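PDB 4MC3: putative sesquiterpene cyclase from Kitasatospora setae, which catalyses the magnesium-dependent 1,11-cyclization of (2E,6E)-farnesyl diphosphate, with uptake of water, to the sesquiterpene alcohol (2Z,6E)-hedycaryol. Local coordinates for residues Pro7-Pro12 and Asn221-Val226; Asp170-Arg175 and Gly213-Ala218; Trp29-Ala34 and Gly71-Ala76; Ile75-Arg80 and Arg121-Leu126. All blocks are in the same frame, centred on the assembly; numbering follows the deposited sequence.

Contact 1. Residues Pro7-Pro12 and Asn221-Val226; sequences PDFYVP and NDVFSV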
# COMPACT_ATOMS: atom_id res chain seq x y z
N PRO A 7 -17.97 -7.86 -10.56
CA PRO A 7 -17.95 -9.20 -9.96
C PRO A 7 -18.35 -9.20 -8.48
O PRO A 7 -18.20 -8.19 -7.78
CB PRO A 7 -16.49 -9.65 -10.14
CG PRO A 7 -15.99 -8.85 -11.29
CD PRO A 7 -16.67 -7.52 -11.18
N ASP A 8 -18.87 -10.33 -8.01
CA ASP A 8 -19.26 -10.46 -6.61
C ASP A 8 -18.05 -10.99 -5.88
O ASP A 8 -17.98 -12.16 -5.55
CB ASP A 8 -20.47 -11.41 -6.44
CG ASP A 8 -21.80 -10.68 -6.54
OD1 ASP A 8 -22.10 -9.90 -5.61
OD2 ASP A 8 -22.53 -10.90 -7.53
N PHE A 9 -17.09 -10.12 -5.65
CA PHE A 9 -15.80 -10.55 -5.11
C PHE A 9 -16.05 -11.08 -3.74
O PHE A 9 -16.76 -10.44 -2.97
CB PHE A 9 -14.83 -9.37 -4.99
CG PHE A 9 -14.39 -8.78 -6.29
CD1 PHE A 9 -13.61 -9.52 -7.17
CD2 PHE A 9 -14.70 -7.46 -6.62
CE1 PHE A 9 -13.15 -8.95 -8.36
CE2 PHE A 9 -14.26 -6.91 -7.81
CZ PHE A 9 -13.47 -7.65 -8.67
N TYR A 10 -15.47 -12.24 -3.45
CA TYR A 10 -15.57 -12.83 -2.13
C TYR A 10 -14.19 -13.10 -1.57
O TYR A 10 -13.30 -13.63 -2.25
CB TYR A 10 -16.40 -14.13 -2.17
CG TYR A 10 -16.36 -14.89 -0.85
CD1 TYR A 10 -17.20 -14.52 0.22
CD2 TYR A 10 -15.45 -15.95 -0.64
CE1 TYR A 10 -17.14 -15.18 1.44
CE2 TYR A 10 -15.40 -16.62 0.58
CZ TYR A 10 -16.23 -16.22 1.61
OH TYR A 10 -16.20 -16.88 2.83
N VAL A 11 -14.02 -12.73 -0.31
CA VAL A 11 -12.80 -12.97 0.43
C VAL A 11 -13.18 -13.61 1.78
O VAL A 11 -14.07 -13.13 2.46
CB VAL A 11 -12.02 -11.64 0.67
CG1 VAL A 11 -10.77 -11.92 1.40
CG2 VAL A 11 -11.70 -10.99 -0.67
N PRO A 12 -12.51 -14.70 2.16
CA PRO A 12 -12.95 -15.48 3.33
C PRO A 12 -12.54 -14.91 4.68
O PRO A 12 -13.07 -15.33 5.71
CB PRO A 12 -12.24 -16.82 3.15
CG PRO A 12 -11.10 -16.54 2.27
CD PRO A 12 -11.57 -15.47 1.33
N ASN A 221 -9.29 -2.68 -6.89
CA ASN A 221 -9.29 -1.21 -7.09
C ASN A 221 -9.45 -0.87 -8.58
O ASN A 221 -10.25 -0.01 -8.91
CB ASN A 221 -8.06 -0.53 -6.46
CG ASN A 221 -7.97 0.96 -6.74
OD1 ASN A 221 -7.48 1.39 -7.79
ND2 ASN A 221 -8.38 1.78 -5.77
N ASP A 222 -8.74 -1.56 -9.46
CA ASP A 222 -8.78 -1.26 -10.89
C ASP A 222 -10.21 -1.46 -11.41
O ASP A 222 -10.71 -0.66 -12.21
CB ASP A 222 -7.81 -2.15 -11.69
CG ASP A 222 -6.37 -1.74 -11.59
OD1 ASP A 222 -6.00 -0.82 -10.84
OD2 ASP A 222 -5.55 -2.39 -12.30
N VAL A 223 -10.86 -2.54 -10.99
CA VAL A 223 -12.22 -2.83 -11.45
C VAL A 223 -13.20 -1.75 -11.00
O VAL A 223 -14.05 -1.29 -11.80
CB VAL A 223 -12.68 -4.23 -11.01
CG1 VAL A 223 -14.16 -4.46 -11.30
CG2 VAL A 223 -11.83 -5.32 -11.68
N PHE A 224 -13.11 -1.36 -9.74
CA PHE A 224 -13.92 -0.24 -9.20
C PHE A 224 -13.58 1.15 -9.75
O PHE A 224 -14.39 2.06 -9.64
CB PHE A 224 -13.93 -0.22 -7.66
CG PHE A 224 -14.79 -1.31 -7.05
CD1 PHE A 224 -14.24 -2.47 -6.53
CD2 PHE A 224 -16.17 -1.16 -6.99
CE1 PHE A 224 -15.04 -3.47 -5.97
CE2 PHE A 224 -16.98 -2.15 -6.43
CZ PHE A 224 -16.41 -3.31 -5.93
N SER A 225 -12.40 1.31 -10.34
CA SER A 225 -11.88 2.56 -10.85
C SER A 225 -12.14 2.77 -12.33
O SER A 225 -12.03 3.89 -12.82
CB SER A 225 -10.35 2.59 -10.65
OG SER A 225 -10.03 2.86 -9.32
N VAL A 226 -12.47 1.71 -13.06
CA VAL A 226 -12.41 1.77 -14.54
C VAL A 226 -13.61 2.51 -15.09
O VAL A 226 -13.44 3.57 -15.67
CB VAL A 226 -12.25 0.37 -15.17
CG1 VAL A 226 -13.55 -0.41 -15.13
CG2 VAL A 226 -11.70 0.46 -16.58

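Contact 2. Residues Asp170-Arg175 and Gly213-Ala218; sequences DYLDRR and GALHIA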
# COMPACT_ATOMS: atom_id res chain seq x y z
N ASP A 170 4.35 -6.16 -16.96
CA ASP A 170 5.12 -5.04 -16.45
C ASP A 170 4.23 -4.13 -15.61
O ASP A 170 4.68 -3.55 -14.58
CB ASP A 170 5.71 -4.22 -17.59
CG ASP A 170 6.82 -4.95 -18.34
OD1 ASP A 170 7.35 -5.97 -17.86
OD2 ASP A 170 7.12 -4.54 -19.47
N TYR A 171 2.98 -3.94 -16.03
CA TYR A 171 2.00 -3.18 -15.23
C TYR A 171 1.89 -3.78 -13.84
O TYR A 171 1.95 -3.05 -12.82
CB TYR A 171 0.64 -3.07 -15.91
CG TYR A 171 -0.46 -2.51 -15.00
CD1 TYR A 171 -0.51 -1.18 -14.67
CD2 TYR A 171 -1.41 -3.34 -14.45
CE1 TYR A 171 -1.49 -0.69 -13.85
CE2 TYR A 171 -2.41 -2.86 -13.63
CZ TYR A 171 -2.45 -1.52 -13.34
OH TYR A 171 -3.42 -1.01 -12.50
N LEU A 172 1.70 -5.10 -13.73
CA LEU A 172 1.52 -5.67 -12.39
C LEU A 172 2.78 -5.51 -11.52
O LEU A 172 2.70 -5.33 -10.31
CB LEU A 172 1.10 -7.16 -12.43
CG LEU A 172 -0.20 -7.49 -13.16
CD1 LEU A 172 -0.47 -9.00 -13.15
CD2 LEU A 172 -1.34 -6.75 -12.51
N ASP A 173 3.93 -5.57 -12.14
CA ASP A 173 5.19 -5.44 -11.42
C ASP A 173 5.26 -4.07 -10.76
O ASP A 173 5.78 -3.97 -9.64
CB ASP A 173 6.37 -5.58 -12.37
CG ASP A 173 6.68 -7.02 -12.75
OD1 ASP A 173 6.18 -7.96 -12.11
OD2 ASP A 173 7.55 -7.20 -13.64
N ARG A 174 4.78 -3.03 -11.42
CA ARG A 174 4.74 -1.66 -10.85
C ARG A 174 3.51 -1.40 -9.98
O ARG A 174 3.61 -0.70 -8.92
CB ARG A 174 4.95 -0.59 -11.88
CG ARG A 174 3.81 -0.32 -12.76
CD ARG A 174 4.17 0.91 -13.64
NE ARG A 174 3.14 1.03 -14.63
CZ ARG A 174 3.14 0.36 -15.80
NH1 ARG A 174 2.14 0.50 -16.63
NH2 ARG A 174 4.15 -0.45 -16.13
N ARG A 175 2.39 -2.03 -10.32
CA ARG A 175 1.15 -1.84 -9.60
C ARG A 175 1.24 -2.35 -8.16
O ARG A 175 0.60 -1.81 -7.25
CB ARG A 175 -0.02 -2.52 -10.33
CG ARG A 175 -1.36 -2.21 -9.77
CD ARG A 175 -1.71 -0.76 -9.83
NE ARG A 175 -3.10 -0.55 -9.48
CZ ARG A 175 -3.53 0.23 -8.50
NH1 ARG A 175 -2.68 0.95 -7.75
NH2 ARG A 175 -4.81 0.27 -8.27
N GLY A 213 -1.06 -10.30 -2.19
CA GLY A 213 -2.00 -9.50 -1.46
C GLY A 213 -2.11 -8.11 -2.06
O GLY A 213 -3.22 -7.55 -2.22
N ALA A 214 -0.95 -7.52 -2.40
CA ALA A 214 -0.92 -6.16 -2.99
C ALA A 214 -1.68 -6.18 -4.33
O ALA A 214 -2.43 -5.24 -4.62
CB ALA A 214 0.49 -5.63 -3.17
N LEU A 215 -1.49 -7.22 -5.12
CA LEU A 215 -2.13 -7.32 -6.42
C LEU A 215 -3.62 -7.62 -6.31
O LEU A 215 -4.40 -7.09 -7.10
CB LEU A 215 -1.43 -8.31 -7.33
CG LEU A 215 -0.06 -7.82 -7.85
CD1 LEU A 215 0.55 -8.91 -8.73
CD2 LEU A 215 -0.06 -6.44 -8.55
N HIS A 216 -4.03 -8.40 -5.34
CA HIS A 216 -5.47 -8.62 -5.14
C HIS A 216 -6.19 -7.29 -4.91
O HIS A 216 -7.16 -6.93 -5.58
CB HIS A 216 -5.72 -9.54 -3.97
CG HIS A 216 -7.16 -9.89 -3.76
ND1 HIS A 216 -8.06 -9.03 -3.18
CD2 HIS A 216 -7.85 -11.02 -4.06
CE1 HIS A 216 -9.25 -9.62 -3.11
NE2 HIS A 216 -9.15 -10.83 -3.63
N ILE A 217 -5.65 -6.50 -3.97
CA ILE A 217 -6.17 -5.22 -3.59
C ILE A 217 -6.16 -4.29 -4.77
O ILE A 217 -7.12 -3.55 -5.02
CB ILE A 217 -5.36 -4.69 -2.38
CG1 ILE A 217 -5.63 -5.56 -1.15
CG2 ILE A 217 -5.64 -3.25 -2.11
CD1 ILE A 217 -4.65 -5.38 -0.01
N ALA A 218 -5.03 -4.22 -5.48
CA ALA A 218 -4.91 -3.30 -6.61
C ALA A 218 -5.82 -3.64 -7.76
O ALA A 218 -6.38 -2.71 -8.39
CB ALA A 218 -3.50 -3.25 -7.12

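Contact 3. Residues Trp29-Ala34 and Gly71-Ala76; sequences WEWIDA and GLKWIA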
# COMPACT_ATOMS: atom_id res chain seq x y z
N TRP A 29 -5.58 14.86 11.95
CA TRP A 29 -6.00 16.20 11.56
C TRP A 29 -5.20 17.30 12.23
O TRP A 29 -4.90 18.33 11.63
CB TRP A 29 -7.49 16.38 11.84
CG TRP A 29 -8.25 15.99 10.72
CD1 TRP A 29 -9.00 14.87 10.59
CD2 TRP A 29 -8.26 16.63 9.46
NE1 TRP A 29 -9.50 14.79 9.34
CE2 TRP A 29 -9.07 15.87 8.62
CE3 TRP A 29 -7.66 17.83 8.96
CZ2 TRP A 29 -9.35 16.26 7.30
CZ3 TRP A 29 -7.93 18.20 7.67
CH2 TRP A 29 -8.77 17.42 6.85
N GLU A 30 -4.89 17.11 13.48
CA GLU A 30 -3.98 17.99 14.18
C GLU A 30 -2.61 18.10 13.50
O GLU A 30 -2.04 19.20 13.34
CB GLU A 30 -3.88 17.44 15.56
CG GLU A 30 -2.82 17.99 16.42
CD GLU A 30 -3.37 18.42 17.74
OE1 GLU A 30 -4.30 17.80 18.36
OE2 GLU A 30 -2.85 19.45 18.11
N TRP A 31 -2.10 16.97 13.04
CA TRP A 31 -0.79 16.97 12.35
C TRP A 31 -0.92 17.67 10.98
O TRP A 31 -0.03 18.44 10.54
CB TRP A 31 -0.29 15.53 12.24
CG TRP A 31 1.03 15.39 11.57
CD1 TRP A 31 2.25 15.51 12.15
CD2 TRP A 31 1.27 15.05 10.21
NE1 TRP A 31 3.25 15.31 11.24
CE2 TRP A 31 2.67 15.01 10.04
CE3 TRP A 31 0.44 14.76 9.12
CZ2 TRP A 31 3.23 14.71 8.81
CZ3 TRP A 31 1.02 14.45 7.93
CH2 TRP A 31 2.38 14.44 7.78
N ILE A 32 -2.01 17.38 10.29
CA ILE A 32 -2.31 18.02 9.02
C ILE A 32 -2.34 19.54 9.19
O ILE A 32 -1.74 20.28 8.40
CB ILE A 32 -3.64 17.54 8.44
CG1 ILE A 32 -3.51 16.09 7.92
CG2 ILE A 32 -4.14 18.47 7.34
CD1 ILE A 32 -4.86 15.41 7.73
N ASP A 33 -3.06 19.96 10.22
CA ASP A 33 -3.21 21.39 10.51
C ASP A 33 -1.87 22.02 10.79
O ASP A 33 -1.54 23.01 10.17
CB ASP A 33 -4.13 21.60 11.73
CG ASP A 33 -5.61 21.35 11.42
OD1 ASP A 33 -6.00 21.29 10.22
OD2 ASP A 33 -6.38 21.21 12.40
N ALA A 34 -1.07 21.37 11.65
CA ALA A 34 0.28 21.82 12.03
C ALA A 34 1.23 21.97 10.85
O ALA A 34 2.07 22.87 10.84
CB ALA A 34 0.85 20.89 13.09
N GLY A 71 0.65 5.81 11.19
CA GLY A 71 0.19 5.34 9.86
C GLY A 71 -0.73 6.34 9.17
O GLY A 71 -0.63 6.61 7.97
N LEU A 72 -1.65 6.94 9.93
CA LEU A 72 -2.58 7.92 9.33
C LEU A 72 -1.81 9.18 8.84
O LEU A 72 -2.21 9.78 7.84
CB LEU A 72 -3.66 8.34 10.31
CG LEU A 72 -4.70 7.33 10.74
CD1 LEU A 72 -5.86 8.02 11.44
CD2 LEU A 72 -5.14 6.49 9.58
N LYS A 73 -0.74 9.59 9.54
CA LYS A 73 0.09 10.69 9.06
C LYS A 73 0.69 10.36 7.68
O LYS A 73 0.66 11.18 6.77
CB LYS A 73 1.21 11.04 10.08
CG LYS A 73 0.65 11.59 11.40
CD LYS A 73 1.75 11.88 12.38
CE LYS A 73 1.18 12.36 13.69
NZ LYS A 73 2.27 12.48 14.74
N TRP A 74 1.20 9.13 7.53
CA TRP A 74 1.71 8.71 6.21
C TRP A 74 0.64 8.71 5.13
O TRP A 74 0.90 9.12 3.99
CB TRP A 74 2.43 7.35 6.35
CG TRP A 74 3.77 7.45 6.93
CD1 TRP A 74 4.09 7.31 8.22
CD2 TRP A 74 4.98 7.79 6.24
NE1 TRP A 74 5.45 7.52 8.41
CE2 TRP A 74 6.01 7.79 7.19
CE3 TRP A 74 5.29 8.02 4.91
CZ2 TRP A 74 7.34 8.14 6.85
CZ3 TRP A 74 6.57 8.34 4.56
CH2 TRP A 74 7.60 8.40 5.52
N ILE A 75 -0.55 8.21 5.46
CA ILE A 75 -1.64 8.21 4.46
C ILE A 75 -2.07 9.64 4.09
O ILE A 75 -2.25 9.95 2.92
CB ILE A 75 -2.82 7.36 4.94
CG1 ILE A 75 -2.41 5.87 5.01
CG2 ILE A 75 -4.00 7.58 4.03
CD1 ILE A 75 -3.52 4.97 5.56
N ALA A 76 -2.19 10.51 5.08
CA ALA A 76 -2.55 11.90 4.78
C ALA A 76 -1.50 12.58 3.93
O ALA A 76 -1.83 13.30 2.98
CB ALA A 76 -2.74 12.66 6.07

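Contact 4. Residues Ile75-Arg80 and Arg121-Leu126; sequences IALTFR and RALGAL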
# COMPACT_ATOMS: atom_id res chain seq x y z
N ILE A 75 -0.55 8.21 5.46
CA ILE A 75 -1.64 8.21 4.46
C ILE A 75 -2.07 9.64 4.09
O ILE A 75 -2.25 9.95 2.92
CB ILE A 75 -2.82 7.36 4.94
CG1 ILE A 75 -2.41 5.87 5.01
CG2 ILE A 75 -4.00 7.58 4.03
CD1 ILE A 75 -3.52 4.97 5.56
N ALA A 76 -2.19 10.51 5.08
CA ALA A 76 -2.55 11.90 4.78
C ALA A 76 -1.50 12.58 3.93
O ALA A 76 -1.83 13.30 2.98
CB ALA A 76 -2.74 12.66 6.07
N LEU A 77 -0.24 12.37 4.27
CA LEU A 77 0.84 12.94 3.46
C LEU A 77 0.80 12.44 2.03
O LEU A 77 1.00 13.22 1.10
CB LEU A 77 2.16 12.69 4.12
CG LEU A 77 3.38 13.20 3.39
CD1 LEU A 77 3.47 14.70 3.30
CD2 LEU A 77 4.61 12.61 4.10
N THR A 78 0.62 11.12 1.85
CA THR A 78 0.59 10.57 0.49
C THR A 78 -0.61 11.05 -0.31
O THR A 78 -0.48 11.29 -1.52
CB THR A 78 0.78 9.04 0.47
OG1 THR A 78 -0.29 8.41 1.12
CG2 THR A 78 2.03 8.66 1.15
N PHE A 79 -1.76 11.28 0.36
CA PHE A 79 -2.88 11.91 -0.30
C PHE A 79 -2.53 13.27 -0.82
O PHE A 79 -2.85 13.61 -1.99
CB PHE A 79 -4.14 12.04 0.58
CG PHE A 79 -5.17 12.95 -0.06
CD1 PHE A 79 -5.33 14.27 0.35
CD2 PHE A 79 -5.84 12.53 -1.22
CE1 PHE A 79 -6.21 15.11 -0.29
CE2 PHE A 79 -6.72 13.38 -1.87
CZ PHE A 79 -6.91 14.67 -1.39
N ARG A 80 -1.85 14.06 -0.00
CA ARG A 80 -1.46 15.42 -0.40
C ARG A 80 -0.44 15.39 -1.54
O ARG A 80 -0.57 16.15 -2.49
CB ARG A 80 -0.95 16.21 0.77
CG ARG A 80 -0.56 17.65 0.46
CD ARG A 80 -1.70 18.46 -0.16
NE ARG A 80 -1.32 19.87 -0.17
CZ ARG A 80 -2.01 20.85 -0.76
NH1 ARG A 80 -3.15 20.62 -1.40
NH2 ARG A 80 -1.53 22.08 -0.69
N ARG A 121 9.04 19.12 3.02
CA ARG A 121 9.51 19.35 4.38
C ARG A 121 8.76 18.43 5.36
O ARG A 121 9.38 17.91 6.30
CB ARG A 121 9.41 20.83 4.71
CG ARG A 121 10.39 21.71 3.91
CD ARG A 121 10.57 23.10 4.52
NE ARG A 121 11.93 23.62 4.31
CZ ARG A 121 12.47 24.65 4.97
NH1 ARG A 121 11.78 25.32 5.90
NH2 ARG A 121 13.72 25.02 4.69
N ALA A 122 7.46 18.28 5.17
CA ALA A 122 6.68 17.36 6.00
C ALA A 122 7.17 15.93 5.86
O ALA A 122 7.27 15.21 6.88
CB ALA A 122 5.22 17.43 5.71
N LEU A 123 7.51 15.51 4.64
CA LEU A 123 8.01 14.15 4.45
C LEU A 123 9.32 13.95 5.18
O LEU A 123 9.53 12.92 5.86
CB LEU A 123 8.19 13.82 2.94
CG LEU A 123 8.81 12.48 2.62
CD1 LEU A 123 7.99 11.33 3.17
CD2 LEU A 123 8.93 12.30 1.10
N GLY A 124 10.24 14.90 5.08
CA GLY A 124 11.51 14.71 5.73
C GLY A 124 11.35 14.65 7.24
O GLY A 124 12.02 13.87 7.88
N ALA A 125 10.44 15.45 7.82
CA ALA A 125 10.27 15.48 9.28
C ALA A 125 9.59 14.16 9.74
O ALA A 125 9.90 13.57 10.77
CB ALA A 125 9.52 16.75 9.74
N LEU A 126 8.59 13.74 8.96
CA LEU A 126 7.81 12.54 9.28
C LEU A 126 8.76 11.34 9.21
O LEU A 126 8.72 10.44 10.05
CB LEU A 126 6.62 12.36 8.37
CG LEU A 126 5.74 11.14 8.69
CD1 LEU A 126 5.17 11.20 10.11
CD2 LEU A 126 4.60 11.04 7.69

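Contact 1. Residues Pro7-Pro12 and Asn221-Val226
The ring of Phe9 carries Val223 and Phe224 at its edge, both near its plane, while one of its faces is covered from within its own segment by CB of Pro7. At that edge Phe9 CZ lies 4.1 Å from Val223 CG2, and Phe9 CE2 lies 4.0 Å from Phe224 CE1. The two phenyl side chains run past each other in opposite directions, and the Phe224 ring meets CE2 obliquely. CD of the Pro7 ring meets CG1 of Val223 at 4.0 Å, the two side chains reaching toward each other. Val223 can serve both partners because CG1 stands anti to its backbone N (chi1 171°): CG1 faces Pro7 CD and also nears Phe9 CZ, while CG2 meets Phe9 CZ alone. In the class I terpene cyclase fold this is where the irregular N-terminal peptide lies across the end of helix 204-225, which carries the NXXXSXXXE motif, inferred to bind magnesium. Elsewhere on that helix Asn221 touches the bound nerolidol. Pro7 and Phe9 also pack on helix 250-282, and Phe9 on Leu307 of helix 286-309. Within the motif, Ser225 OG donates to Asn221 O at 2.9 Å, from well above the carbonyl plane.

Contact 2. Residues Asp170-Arg175 and Gly213-Ala218
Leu172 and Leu215 meet where helix 168-178 crosses helix 204-225 in the all-helical class I terpene synthase fold; the short segments run at 103° to each other. Leu172 is the first residue of 170-175 to touch across. Its side chain and that of Leu215 cross at about a right angle, and its CB sits 4.1 Å from Leu215 CD2. The same methyl also packs against the backbone, with Leu215 CD2 3.5 Å from Leu172 O. Leu260 and Gln264 of helix 250-282 flank this apolar pair. One turn further on, Arg175 starts out toward helix 204-225 and bends at its second torsion (chi2 62°), which folds the chain over Ala218: Arg175 CG is 3.6 Å from Ala218 CB, and that methyl lies over one face of the guanidinium, displaced toward its rim. The polar end of Arg175 is held mainly from outside the two segments. NH2 forms a salt bridge with Asp222, whose other carboxylate oxygen is hydrogen-bonded to Tyr171 OH, while NH1 is bonded to Ser178. Arg175 is a substrate-binding residue by similarity, and such tethering probably fixes its orientation beside the pocket, which Ile217 lines against the bound nerolidol. Across the contact itself Arg175 NH2 makes just a weak, bent hydrogen bond to Ala218 O, 3.4 Å long with an N-H...O angle of 129°.

Contact 3. Residues Trp29-Ala34 and Gly71-Ala76
Trp31 lays one face of its indole over the extended side chain of Lys73. The lysine methylenes run across that face: Lys73 CD lies 3.6 Å from the centroid of the five-membered ring of Trp31 and 10° off its normal, a CH-pi contact, while Lys73 CG covers the CD2 side of the indole. Farther along, Lys73 CE is 3.7 Å from Trp31 CD1, so the aliphatic chain follows the ring nearly to its charged end. Beyond CG every torsion of the lysine is close to 180°, and this straightness is what keeps successive methylenes against the flat ring. The six-membered ring reaches inward instead, and Trp31 CZ3 comes within 3.5 Å of the backbone Lys73 O. With CG opposite its backbone N (chi1 -180°), the tryptophan extends toward helix 65-84. This is helix-to-helix packing in the alpha-helical terpene cyclase fold, in which helix 21-35 packs on one side of helix 65-84, and Ile75, on a different side, touches the bound nerolidol. A second, purely aliphatic point of contact lies one turn on along helix 65-84, and at the next residue of helix 21-35, where Ile32 CD1 rests 3.8 Å from Ala76 CB. Met47 of helix 41-50 touches both of these residues. As for the ammonium group, Lys73 NZ has a long, weak ion pair with Glu129.

Contact 4. Residues Ile75-Arg80 and Arg121-Leu126
Leu77 supplies all the side-chain contacts from segment 75-80 here, and every one of them is apolar. Its two methyls divide the work. Leu77 CD1 goes to the small side chain, lying 4.0 Å from Ala122 CB. Leu77 CD2 enters between two leucines, 3.7 Å from Leu123 CD1. On the other leucine, Leu77 CD2 is 3.9 Å from Leu126 CD2. The same methyl presses on the backbone as well, with Leu77 CD2 3.7 Å from Leu123 CA. Leu77 and Leu123 cross at about a right angle. The branch is carried across the gap because Leu77 CG stands trans to the backbone N (chi1 179°), after which chi2 of 66° spreads the methyls over Ala122, Leu123 and Leu126. One residue thus reaches positions one turn apart on the partner helix, and all four residues are buried.

No hydrogen bond joins the two segments. The hydrogen bonds of the two segments described here run within each helix: Phe79 N to Ile75 O and Leu126 N to Ala122 O follow the backbone, and the Thr78 hydroxyl lies within reach of both Trp74 O and Ile75 O, one turn back. Thr78 also belongs to the nerolidol pocket, on another side of helix 65-84 from Leu77.

The short segments, at 157°, form a near-antiparallel helix pair within the all-helical class I terpene synthase fold. Trp74 and Lys73 extend the interface along helix 65-84 by touching Leu126, while helix 21-35 borders it through Trp31 on Leu77 and Asn35 on Ala122.

From the N terminus, the peptide 7-12 comes first, but its partner arrives only with 221-226, so contact 1 closes a loop that encompasses the other three. Within it, contact 3 joins helix 21-35 to helix 65-84, and contact 4 continues from the same helix to helix 118-131; the two share Ile75 and Ala76, lie about 8 Å apart between centres, and touch through Trp74 against Leu123 and Leu126. Contact 2 follows in series, tying helix 168-178 to helix 204-225, the helix that contact 1 also uses. Contacts 1 and 2 meet at Asp222 and Arg175, whereas contacts 2 and 4 lie on opposite sides of the chain's centre.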